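Local coordinates for protein Udp-n-acetylglucosamine pyrophosphorylase (Trypanosoma brucei, PDB 4BQH) that probably catalyses formation of UDP-N-acetylglucosamine and diphosphate from UTP and N-acetylglucosamine 1-phosphate, and can be inhibited by an allosteric compound, at residues V213-E218 with R230-P235; D282-N287 with D450-L455; A383-P388 with G396-A401; S457-W462 with A502-L507. One frame throughout, in Å; residues are numbered along the deposited sequence.

Contact 1 (V213-E218 with R230-P235). With 9VU ((3S)-3-[2-(1,3-benzodioxol-5-yl)-2-oxidanylidene-ethyl]-4-bromanyl-5-methyl-3-oxidanyl-1H-indol-2-one), chain C.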
# COMPACT_ATOMS: atom_id res chain seq x y z
N VAL A 213 -12.56 8.98 10.13
CA VAL A 213 -12.41 10.38 10.56
C VAL A 213 -13.79 11.04 10.44
O VAL A 213 -14.46 10.88 9.41
CB VAL A 213 -11.40 11.11 9.66
CG1 VAL A 213 -11.33 12.60 9.99
CG2 VAL A 213 -10.01 10.50 9.85
N PRO A 214 -14.23 11.77 11.48
CA PRO A 214 -15.59 12.40 11.39
C PRO A 214 -15.71 13.42 10.24
O PRO A 214 -14.68 13.98 9.80
CB PRO A 214 -15.73 13.15 12.71
CG PRO A 214 -14.73 12.50 13.64
CD PRO A 214 -13.57 12.08 12.76
N CYS A 215 -16.94 13.64 9.77
CA CYS A 215 -17.23 14.73 8.83
C CYS A 215 -17.94 15.87 9.56
O CYS A 215 -18.71 15.63 10.50
CB CYS A 215 -18.14 14.27 7.71
SG CYS A 215 -17.94 12.55 7.27
N TYR A 216 -17.69 17.09 9.09
CA TYR A 216 -18.07 18.30 9.83
C TYR A 216 -18.92 19.29 9.05
O TYR A 216 -18.72 19.47 7.85
CB TYR A 216 -16.78 19.01 10.27
CG TYR A 216 -15.98 18.21 11.27
CD1 TYR A 216 -15.07 17.23 10.86
CD2 TYR A 216 -16.14 18.43 12.65
CE1 TYR A 216 -14.35 16.50 11.80
CE2 TYR A 216 -15.44 17.72 13.58
CZ TYR A 216 -14.55 16.75 13.15
OH TYR A 216 -13.87 16.04 14.07
N ASP A 217 -19.84 19.95 9.74
CA ASP A 217 -20.48 21.15 9.20
C ASP A 217 -19.44 22.28 9.15
O ASP A 217 -18.79 22.55 10.14
CB ASP A 217 -21.66 21.57 10.07
CG ASP A 217 -22.37 22.79 9.53
OD1 ASP A 217 -22.99 22.70 8.45
OD2 ASP A 217 -22.31 23.85 10.18
N GLU A 218 -19.32 22.93 8.00
CA GLU A 218 -18.28 23.94 7.76
C GLU A 218 -18.51 25.19 8.61
O GLU A 218 -17.57 25.71 9.21
CB GLU A 218 -18.22 24.30 6.28
CG GLU A 218 -17.07 25.26 5.91
CD GLU A 218 -16.90 25.47 4.40
OE1 GLU A 218 -17.59 24.82 3.59
OE2 GLU A 218 -16.06 26.31 4.02
N ARG A 230 -25.53 7.18 14.60
CA ARG A 230 -24.31 7.09 13.79
C ARG A 230 -23.81 8.46 13.37
O ARG A 230 -24.58 9.26 12.82
CB ARG A 230 -24.54 6.22 12.56
CG ARG A 230 -23.27 5.91 11.78
CD ARG A 230 -23.46 4.79 10.76
NE ARG A 230 -22.19 4.47 10.10
CZ ARG A 230 -21.25 3.69 10.64
NH1 ARG A 230 -21.43 3.17 11.84
NH2 ARG A 230 -20.13 3.46 9.97
N ILE A 231 -22.53 8.73 13.64
CA ILE A 231 -21.94 9.96 13.14
C ILE A 231 -21.43 9.76 11.72
O ILE A 231 -21.09 8.66 11.31
CB ILE A 231 -20.79 10.50 14.03
CG1 ILE A 231 -19.54 9.66 13.91
CG2 ILE A 231 -21.23 10.68 15.47
CD1 ILE A 231 -18.29 10.43 14.32
N CYS A 232 -21.42 10.85 10.97
CA CYS A 232 -20.84 10.86 9.66
C CYS A 232 -19.32 10.73 9.85
O CYS A 232 -18.70 11.49 10.58
CB CYS A 232 -21.16 12.18 8.97
SG CYS A 232 -20.74 12.01 7.24
N ALA A 233 -18.75 9.71 9.21
CA ALA A 233 -17.29 9.50 9.23
C ALA A 233 -16.89 8.80 7.94
O ALA A 233 -17.72 8.17 7.26
CB ALA A 233 -16.85 8.70 10.47
N ALA A 234 -15.62 8.96 7.57
CA ALA A 234 -15.17 8.49 6.26
C ALA A 234 -13.77 7.96 6.40
O ALA A 234 -13.09 8.31 7.36
CB ALA A 234 -15.20 9.64 5.27
N PRO A 235 -13.32 7.11 5.45
CA PRO A 235 -11.95 6.62 5.48
C PRO A 235 -11.02 7.81 5.50
O PRO A 235 -11.24 8.79 4.75
CB PRO A 235 -11.82 5.86 4.15
CG PRO A 235 -13.20 5.34 3.90
CD PRO A 235 -14.09 6.50 4.34
OAN 9VU C . -6.93 11.72 16.92
CAH 9VU C . -5.92 10.98 16.96
NAG 9VU C . -5.71 10.06 17.90
CAC 9VU C . -4.51 9.46 17.67
CAB 9VU C . -3.90 8.51 18.38
CAA 9VU C . -2.64 8.00 18.04
CAF 9VU C . -2.00 8.55 16.92
CAJ 9VU C . -0.70 8.07 16.54
CAE 9VU C . -2.68 9.56 16.21
BRA 9VU C . -1.80 10.23 14.66
CAD 9VU C . -3.91 10.01 16.57
CAI 9VU C . -4.81 11.02 16.08
OAL 9VU C . -4.22 12.31 16.23
CAM 9VU C . -5.16 10.93 14.57
CAO 9VU C . -6.00 9.69 14.19
OAP 9VU C . -6.46 9.00 15.12
CAQ 9VU C . -6.24 9.44 12.81
CAV 9VU C . -5.52 10.05 11.79
CAU 9VU C . -5.78 9.80 10.49
OAY 9VU C . -5.16 10.31 9.39
CAX 9VU C . -6.10 10.03 8.31
OAW 9VU C . -6.77 8.85 8.76
CAT 9VU C . -6.72 8.94 10.12
CAS 9VU C . -7.45 8.29 11.05
CAR 9VU C . -7.22 8.52 12.41
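Cys215 and Cys232 bring their sulfurs together at the centre of this contact. SG of Cys215 lies 2.9 Å from SG of Cys232. A disulfide has been seen between them, but here the sulfurs are too far apart for a full covalent bond. The SG of Cys232 stands anti to its backbone N (chi1 -168°), which carries it toward Cys215. Ile387 of the neighbouring hairpin packs against both cysteines. Beside them Pro214 and Ile231 lie side by side and point the same way, with Pro214 CB 4.1 Å from Ile231 CD1. The backbones form the 213-214 and 230-234 pair of a small three-stranded antiparallel sheet. Val213 and Ala234 are a hydrogen-bonded pair; Pro214 and Ala233 are a non-hydrogen-bonded pair. On the side of the sheet shared with Ala234, Val213 turns CG2 to the inhibitor's benzodioxole ring, 3.6 Å from 9VU CAS. The polar edge is backbone. Val213 N donates to Ala234 O, and Ala234 N returns a bond of 2.9 Å to Val213 O. Cys215 N reaches Cys232 O at 2.9 Å, from 50° above the carbonyl plane. That same oxygen receives a CA-H...O contact from Pro214 CA at 3.3 Å.

Contact 2 (D282-N287 with D450-L455)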
# COMPACT_ATOMS: atom_id res chain seq x y z
N ASP A 282 -5.22 -2.89 -3.80
CA ASP A 282 -5.74 -2.71 -5.18
C ASP A 282 -4.71 -2.87 -6.31
O ASP A 282 -5.09 -2.92 -7.49
CB ASP A 282 -6.52 -1.38 -5.33
CG ASP A 282 -5.63 -0.14 -5.40
OD1 ASP A 282 -4.37 -0.21 -5.49
OD2 ASP A 282 -6.21 0.99 -5.37
N ASN A 283 -3.43 -2.94 -5.97
CA ASN A 283 -2.40 -2.93 -6.98
C ASN A 283 -2.07 -4.35 -7.41
O ASN A 283 -1.34 -5.06 -6.71
CB ASN A 283 -1.15 -2.24 -6.46
CG ASN A 283 -0.08 -2.10 -7.52
OD1 ASN A 283 -0.29 -2.47 -8.68
ND2 ASN A 283 1.07 -1.59 -7.14
N LEU A 284 -2.60 -4.77 -8.55
CA LEU A 284 -2.37 -6.13 -9.01
C LEU A 284 -0.90 -6.40 -9.28
O LEU A 284 -0.45 -7.56 -9.17
CB LEU A 284 -3.16 -6.41 -10.29
CG LEU A 284 -3.13 -7.86 -10.81
CD1 LEU A 284 -3.79 -8.83 -9.84
CD2 LEU A 284 -3.81 -7.94 -12.18
N LEU A 285 -0.15 -5.36 -9.65
CA LEU A 285 1.25 -5.52 -10.01
C LEU A 285 2.24 -5.27 -8.86
O LEU A 285 3.43 -5.12 -9.09
CB LEU A 285 1.60 -4.61 -11.18
CG LEU A 285 1.23 -5.04 -12.61
CD1 LEU A 285 -0.12 -5.73 -12.78
CD2 LEU A 285 1.33 -3.78 -13.46
N ALA A 286 1.74 -5.26 -7.63
CA ALA A 286 2.54 -4.83 -6.48
C ALA A 286 3.77 -5.72 -6.33
O ALA A 286 3.67 -6.96 -6.36
CB ALA A 286 1.71 -4.87 -5.21
N ASN A 287 4.94 -5.07 -6.23
CA ASN A 287 6.17 -5.80 -6.07
C ASN A 287 6.37 -5.97 -4.57
O ASN A 287 7.03 -5.16 -3.89
CB ASN A 287 7.31 -5.05 -6.75
CG ASN A 287 8.57 -5.87 -6.84
OD1 ASN A 287 8.66 -6.94 -6.25
ND2 ASN A 287 9.54 -5.37 -7.59
N ASP A 450 -7.61 -3.81 -17.42
CA ASP A 450 -6.42 -3.02 -17.66
C ASP A 450 -5.25 -3.58 -16.85
O ASP A 450 -4.15 -3.70 -17.37
CB ASP A 450 -6.62 -1.53 -17.33
CG ASP A 450 -7.60 -0.82 -18.30
OD1 ASP A 450 -7.66 -1.14 -19.51
OD2 ASP A 450 -8.34 0.08 -17.83
N ALA A 451 -5.51 -3.95 -15.59
CA ALA A 451 -4.44 -4.50 -14.74
C ALA A 451 -3.99 -5.87 -15.24
O ALA A 451 -2.80 -6.13 -15.31
CB ALA A 451 -4.89 -4.59 -13.28
N VAL A 452 -4.95 -6.73 -15.59
CA VAL A 452 -4.65 -8.06 -16.16
C VAL A 452 -3.83 -7.92 -17.43
O VAL A 452 -2.87 -8.64 -17.62
CB VAL A 452 -5.92 -8.94 -16.34
CG1 VAL A 452 -5.65 -10.17 -17.23
CG2 VAL A 452 -6.50 -9.35 -14.99
N ARG A 453 -4.17 -6.98 -18.32
CA ARG A 453 -3.31 -6.76 -19.49
C ARG A 453 -1.86 -6.46 -19.12
O ARG A 453 -0.96 -6.99 -19.74
CB ARG A 453 -3.87 -5.65 -20.40
CG ARG A 453 -2.95 -5.25 -21.57
CD ARG A 453 -3.52 -4.02 -22.32
NE ARG A 453 -4.93 -4.26 -22.59
CZ ARG A 453 -5.93 -3.56 -22.07
NH1 ARG A 453 -5.71 -2.50 -21.28
NH2 ARG A 453 -7.16 -3.90 -22.36
N LEU A 454 -1.62 -5.61 -18.12
CA LEU A 454 -0.24 -5.30 -17.74
C LEU A 454 0.47 -6.53 -17.16
O LEU A 454 1.65 -6.77 -17.45
CB LEU A 454 -0.19 -4.17 -16.70
CG LEU A 454 -0.73 -2.81 -17.19
CD1 LEU A 454 -0.75 -1.83 -16.02
CD2 LEU A 454 0.11 -2.25 -18.33
N LEU A 455 -0.27 -7.30 -16.37
CA LEU A 455 0.28 -8.51 -15.72
C LEU A 455 0.73 -9.50 -16.79
O LEU A 455 1.89 -9.95 -16.80
CB LEU A 455 -0.74 -9.16 -14.77
CG LEU A 455 -0.21 -10.32 -13.90
CD1 LEU A 455 0.70 -9.80 -12.78
CD2 LEU A 455 -1.33 -11.14 -13.30
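Leu284 and Leu285 put their methyl groups against one side of the helix 450-455. Leu284 points its side chain at the helix. Its CG, anti to the backbone N (chi1 -174°), is carried out toward the helix, and the CD2 branch does the touching, 3.7 Å from Ala451 CB. The same methyl comes within 4.1 Å of Val452 CG2 and 4.2 Å of Leu455 CD2, which places it among three helix residues within about one turn. Leu285 starts off beside the helix, and only its end comes close. The side chains of Leu285 and Leu454 cross at about a right angle, with Leu285 CD2 3.6 Å from Leu454 CB. The other branch, CD1, lies over the helix backbone, 3.7 Å from Ala451 O, and meets Leu455 CB at 4.0 Å. The two leucines are the middle residues of a type I beta turn from Asn283 to Ala286. Asn283 OD1 accepts from Leu285 N in an Asx turn, at 3.1 Å, and also from Gly435 N. The turn follows strand 275-280 of the large mixed sheet. Met150 and Leu147 of helix 147-166 also pack on Leu284. No hydrogen bond crosses between the two segments. The contact is therefore held by apolar packing of leucine methyls on Ala451, Val452, Leu454 and Leu455, while the turn's polar groups find partners elsewhere, among them Lys154, Glu433 and Gly435.

Contact 3 (A383-P388 with G396-A401). With 9VU ((3S)-3-[2-(1,3-benzodioxol-5-yl)-2-oxidanylidene-ethyl]-4-bromanyl-5-methyl-3-oxidanyl-1H-indol-2-one), chain C.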
# COMPACT_ATOMS: atom_id res chain seq x y z
N ALA A 383 -12.02 18.71 2.16
CA ALA A 383 -12.80 18.78 0.93
C ALA A 383 -14.27 18.96 1.29
O ALA A 383 -14.74 18.38 2.26
CB ALA A 383 -12.61 17.51 0.10
N ARG A 384 -14.98 19.80 0.53
CA ARG A 384 -16.43 19.97 0.68
C ARG A 384 -17.11 18.92 -0.15
O ARG A 384 -16.79 18.73 -1.32
CB ARG A 384 -16.89 21.36 0.19
CG ARG A 384 -16.29 22.54 0.91
CD ARG A 384 -15.35 23.34 -0.00
NE ARG A 384 -14.45 24.19 0.78
CZ ARG A 384 -14.67 25.47 1.08
NH1 ARG A 384 -15.77 26.09 0.66
NH2 ARG A 384 -13.78 26.13 1.81
N LYS A 385 -18.07 18.22 0.46
CA LYS A 385 -18.71 17.07 -0.15
C LYS A 385 -20.19 17.09 0.18
O LYS A 385 -20.59 17.59 1.23
CB LYS A 385 -18.12 15.77 0.41
CG LYS A 385 -16.65 15.53 0.12
CD LYS A 385 -16.46 14.86 -1.23
CE LYS A 385 -14.99 14.79 -1.60
NZ LYS A 385 -14.84 14.60 -3.07
N LYS A 386 -21.01 16.56 -0.72
CA LYS A 386 -22.43 16.39 -0.43
C LYS A 386 -22.57 15.07 0.30
O LYS A 386 -22.19 14.04 -0.21
CB LYS A 386 -23.23 16.36 -1.73
CG LYS A 386 -24.72 16.63 -1.57
CD LYS A 386 -25.40 16.32 -2.89
CE LYS A 386 -26.82 16.86 -2.97
NZ LYS A 386 -27.38 16.56 -4.32
N ILE A 387 -23.12 15.10 1.51
CA ILE A 387 -23.10 13.92 2.35
C ILE A 387 -24.52 13.41 2.59
O ILE A 387 -25.32 14.14 3.12
CB ILE A 387 -22.46 14.27 3.70
CG1 ILE A 387 -20.98 14.62 3.50
CG2 ILE A 387 -22.63 13.12 4.69
CD1 ILE A 387 -20.35 15.16 4.75
N PRO A 388 -24.83 12.16 2.19
CA PRO A 388 -26.18 11.63 2.44
C PRO A 388 -26.40 11.42 3.93
O PRO A 388 -25.51 10.92 4.62
CB PRO A 388 -26.14 10.26 1.74
CG PRO A 388 -24.98 10.34 0.79
CD PRO A 388 -23.97 11.15 1.55
N GLY A 396 -20.89 19.04 3.79
CA GLY A 396 -20.01 18.89 4.95
C GLY A 396 -18.56 18.84 4.52
O GLY A 396 -18.26 18.84 3.33
N ILE A 397 -17.67 18.77 5.51
CA ILE A 397 -16.22 18.77 5.25
C ILE A 397 -15.68 17.39 5.61
O ILE A 397 -15.92 16.91 6.72
CB ILE A 397 -15.49 19.84 6.08
CG1 ILE A 397 -16.05 21.26 5.79
CG2 ILE A 397 -13.97 19.77 5.82
CD1 ILE A 397 -15.88 21.70 4.34
N LYS A 398 -14.97 16.77 4.67
CA LYS A 398 -14.24 15.51 4.93
C LYS A 398 -12.76 15.82 5.03
O LYS A 398 -12.26 16.74 4.38
CB LYS A 398 -14.54 14.48 3.84
CG LYS A 398 -16.00 14.06 3.82
CD LYS A 398 -16.19 12.78 3.00
CE LYS A 398 -17.64 12.29 3.04
NZ LYS A 398 -17.82 11.12 2.11
N LEU A 399 -12.06 15.11 5.91
CA LEU A 399 -10.66 15.42 6.18
C LEU A 399 -9.83 14.20 5.89
O LEU A 399 -10.19 13.11 6.31
CB LEU A 399 -10.49 15.79 7.66
CG LEU A 399 -11.20 17.08 8.06
CD1 LEU A 399 -11.23 17.17 9.59
CD2 LEU A 399 -10.50 18.30 7.48
N GLU A 400 -8.70 14.38 5.20
CA GLU A 400 -7.85 13.22 4.89
C GLU A 400 -6.40 13.53 5.20
O GLU A 400 -5.98 14.68 5.11
CB GLU A 400 -8.00 12.81 3.40
CG GLU A 400 -9.38 12.22 3.07
CD GLU A 400 -9.57 11.86 1.60
OE1 GLU A 400 -8.79 12.32 0.73
OE2 GLU A 400 -10.54 11.14 1.28
N ALA A 401 -5.63 12.51 5.55
CA ALA A 401 -4.19 12.67 5.58
C ALA A 401 -3.53 11.45 4.96
O ALA A 401 -4.08 10.35 4.97
CB ALA A 401 -3.68 12.89 7.01
OAN 9VU C . -6.93 11.72 16.92
CAH 9VU C . -5.92 10.98 16.96
NAG 9VU C . -5.71 10.06 17.90
CAC 9VU C . -4.51 9.46 17.67
CAB 9VU C . -3.90 8.51 18.38
CAA 9VU C . -2.64 8.00 18.04
CAF 9VU C . -2.00 8.55 16.92
CAJ 9VU C . -0.70 8.07 16.54
CAE 9VU C . -2.68 9.56 16.21
BRA 9VU C . -1.80 10.23 14.66
CAD 9VU C . -3.91 10.01 16.57
CAI 9VU C . -4.81 11.02 16.08
OAL 9VU C . -4.22 12.31 16.23
CAM 9VU C . -5.16 10.93 14.57
CAO 9VU C . -6.00 9.69 14.19
OAP 9VU C . -6.46 9.00 15.12
CAQ 9VU C . -6.24 9.44 12.81
CAV 9VU C . -5.52 10.05 11.79
CAU 9VU C . -5.78 9.80 10.49
OAY 9VU C . -5.16 10.31 9.39
CAX 9VU C . -6.10 10.03 8.31
OAW 9VU C . -6.77 8.85 8.76
CAT 9VU C . -6.72 8.94 10.12
CAS 9VU C . -7.45 8.29 11.05
CAR 9VU C . -7.22 8.52 12.41
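Ala383 and Lys398 exchange two backbone hydrogen bonds. Ala383 N donates to Lys398 O, and Lys398 N donates to Ala383 O at 2.9 Å. Lys385 and Gly396 form the next such pair: Lys385 N gives to Gly396 O at 2.9 Å, and Gly396 N gives to Lys385 O. Between them Arg384 and Ile397 make a non-hydrogen-bonded pair. Here Ile397 N turns outward to Tyr216 O, which probably satisfies it. Ala383 O and Gly396 O each take a further CA-H...O contact, from Ile397 CA and Arg384 CA. The two strands, 381-387 and 394-400, are the arms of a beta hairpin. Their short segments run at 125° to each other, well away from exactly antiparallel. On the Arg384 side, Arg384 and Ile397 lie side by side and point the same way, with Arg384 CG 3.6 Å from Ile397 CD1. The guanidinium of Arg384 pairs with Glu218 in a salt bridge. On the other side, Lys385 and Lys398 cross at about a right angle and touch through their carbons, Lys385 CG to Lys398 CD at 4.0 Å. The Lys385 chain bends at chi2 (-86°), which turns CD away from this crossing. Ile387 CD1 covers the bare CA of Gly396 at 3.8 Å. At the far end Ala401 borders the inhibitor, its N 3.7 Å from 9VU CAX. The two ammonium groups, Lys385 NZ and Lys398 NZ, are 6.9 Å apart. Their like charges probably repel mildly, while the aliphatic stems still pack.

Contact 4 (S457-W462 with A502-L507)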
# COMPACT_ATOMS: atom_id res chain seq x y z
N SER A 457 1.37 -8.88 -19.94
CA SER A 457 2.47 -8.31 -20.71
C SER A 457 3.81 -8.46 -20.02
O SER A 457 4.84 -8.68 -20.68
CB SER A 457 2.21 -6.84 -21.02
OG SER A 457 1.26 -6.78 -22.07
N GLN A 458 3.81 -8.34 -18.70
CA GLN A 458 5.01 -8.50 -17.92
C GLN A 458 5.49 -9.95 -17.93
O GLN A 458 6.67 -10.23 -18.14
CB GLN A 458 4.75 -8.07 -16.48
CG GLN A 458 6.03 -8.12 -15.67
CD GLN A 458 5.82 -7.72 -14.22
OE1 GLN A 458 4.78 -7.99 -13.62
NE2 GLN A 458 6.83 -7.11 -13.66
N HIS A 459 4.56 -10.88 -17.69
CA HIS A 459 4.92 -12.31 -17.67
C HIS A 459 5.42 -12.78 -19.02
O HIS A 459 6.31 -13.63 -19.11
CB HIS A 459 3.76 -13.15 -17.18
CG HIS A 459 3.39 -12.86 -15.75
ND1 HIS A 459 2.28 -13.34 -15.18
CD2 HIS A 459 4.01 -12.04 -14.80
CE1 HIS A 459 2.23 -12.91 -13.91
NE2 HIS A 459 3.28 -12.10 -13.69
N THR A 460 4.84 -12.22 -20.07
CA THR A 460 5.24 -12.51 -21.44
C THR A 460 6.67 -12.09 -21.67
O THR A 460 7.43 -12.82 -22.29
CB THR A 460 4.31 -11.85 -22.47
OG1 THR A 460 2.97 -12.30 -22.26
CG2 THR A 460 4.72 -12.21 -23.90
N ARG A 461 7.05 -10.91 -21.17
CA ARG A 461 8.43 -10.50 -21.27
C ARG A 461 9.34 -11.46 -20.52
O ARG A 461 10.42 -11.78 -21.01
CB ARG A 461 8.63 -9.06 -20.74
CG ARG A 461 8.12 -7.99 -21.70
CD ARG A 461 8.39 -6.56 -21.20
NE ARG A 461 7.73 -6.23 -19.92
CZ ARG A 461 6.51 -5.69 -19.80
NH1 ARG A 461 5.80 -5.43 -20.89
NH2 ARG A 461 6.02 -5.40 -18.61
N TRP A 462 8.93 -11.93 -19.34
CA TRP A 462 9.80 -12.80 -18.57
C TRP A 462 10.04 -14.09 -19.29
O TRP A 462 11.17 -14.61 -19.32
CB TRP A 462 9.21 -13.16 -17.22
CG TRP A 462 9.05 -12.04 -16.26
CD1 TRP A 462 9.61 -10.77 -16.31
CD2 TRP A 462 8.34 -12.10 -15.00
NE1 TRP A 462 9.22 -10.03 -15.21
CE2 TRP A 462 8.48 -10.79 -14.38
CE3 TRP A 462 7.60 -13.09 -14.34
CZ2 TRP A 462 7.90 -10.49 -13.16
CZ3 TRP A 462 7.01 -12.78 -13.12
CH2 TRP A 462 7.15 -11.50 -12.55
N ALA A 502 1.88 -14.95 -21.64
CA ALA A 502 2.06 -15.88 -20.53
C ALA A 502 1.38 -15.35 -19.27
O ALA A 502 1.24 -14.12 -19.08
CB ALA A 502 3.55 -16.11 -20.29
N GLU A 503 0.93 -16.27 -18.43
CA GLU A 503 0.41 -15.95 -17.11
C GLU A 503 1.17 -16.85 -16.15
O GLU A 503 1.14 -18.08 -16.29
CB GLU A 503 -1.08 -16.24 -17.02
CG GLU A 503 -1.65 -16.04 -15.63
CD GLU A 503 -3.10 -16.46 -15.47
OE1 GLU A 503 -3.81 -16.60 -16.50
OE2 GLU A 503 -3.52 -16.64 -14.31
N ILE A 504 1.86 -16.25 -15.19
CA ILE A 504 2.79 -17.02 -14.33
C ILE A 504 2.40 -16.82 -12.87
O ILE A 504 2.34 -15.68 -12.38
CB ILE A 504 4.25 -16.59 -14.55
CG1 ILE A 504 4.65 -16.79 -16.03
CG2 ILE A 504 5.21 -17.36 -13.61
CD1 ILE A 504 5.94 -16.13 -16.44
N SER A 505 2.17 -17.93 -12.16
CA SER A 505 1.87 -17.93 -10.75
C SER A 505 3.00 -17.29 -9.97
O SER A 505 4.15 -17.50 -10.30
CB SER A 505 1.72 -19.38 -10.24
OG SER A 505 1.49 -19.36 -8.85
N PRO A 506 2.67 -16.50 -8.93
CA PRO A 506 3.77 -15.97 -8.09
C PRO A 506 4.54 -17.06 -7.37
O PRO A 506 5.69 -16.84 -7.01
CB PRO A 506 3.07 -15.05 -7.08
CG PRO A 506 1.69 -14.84 -7.59
CD PRO A 506 1.35 -15.97 -8.53
N LEU A 507 3.92 -18.22 -7.15
CA LEU A 507 4.64 -19.36 -6.54
C LEU A 507 5.73 -19.91 -7.46
O LEU A 507 6.69 -20.56 -7.01
CB LEU A 507 3.65 -20.45 -6.09
CG LEU A 507 2.71 -20.04 -4.96
CD1 LEU A 507 1.74 -21.15 -4.59
CD2 LEU A 507 3.44 -19.54 -3.71
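His459 and Ile504 form the apolar part of this contact, where helix 457-462 crosses strand 502-504 almost perpendicularly, at 94°. Ile504 CB sits over one face of the imidazole, 4.1 Å from the ring centroid, in a CH-pi contact displaced toward the rim. Glu503 CA meets the imidazole at its edge, in plane. Ile504 also extends CD1 past His459 CB, at 3.8 Å, to Trp462 CE3, at 4.1 Å. That methyl meets the indole obliquely. Within the helix, His459 CD2 also lies over an indole face, toward the rim. Ala502 CB packs on the helix backbone at His459 O.

The polar contacts run between side chains of the helix and backbone of the strand. Ala502 N donates to Thr460 OG1 at 2.9 Å, with an N-H...O angle of 149°. Thr460 OG1 is also hydrogen-bonded to Leu456 O, one turn back in the helix. His459 ND1 lies 2.9 Å from Ile504 N, and His459 CE1 is 3.2 Å from Ile504 O. Glu503 points its side chain the other way, where Gln142 N and Gln143 NE2 hold the carboxylate.

The contact joins helix 448-471 to the two-stranded parallel sheet of 501-504 and 533-536, where Glu503 and Ser505 bond to the second strand through their backbones. Thr460 OG1 is thus gripped by two backbone groups, one from each element. Ile504 covers one face of the buried imidazole with CB and with its backbone N and O, while Ala502 O and Glu503 CA lie at the ring edge.

Overall arrangement
Contacts 1 and 3 form one unit at the inhibitor site, with centres about 7 Å apart. A probable backbone hydrogen bond and a salt bridge join them, and Cys232 SG packs on Ile387 CG2 at 3.4 Å. Both contacts touch 9VU, which is also hydrogen-bonded to Gly48 O and Asp50 N. Contacts 2 and 4 lie on successive parts of helix 448-471, with centres about 11 Å apart. They do not touch beyond adjoining in the sequence. Contact 4 is on the opposite side of the chain's centre from contacts 1 and 3, about 43 and 41 Å away between centres. Contact 2 lies between, its nearest atoms about 12 Å from contact 1.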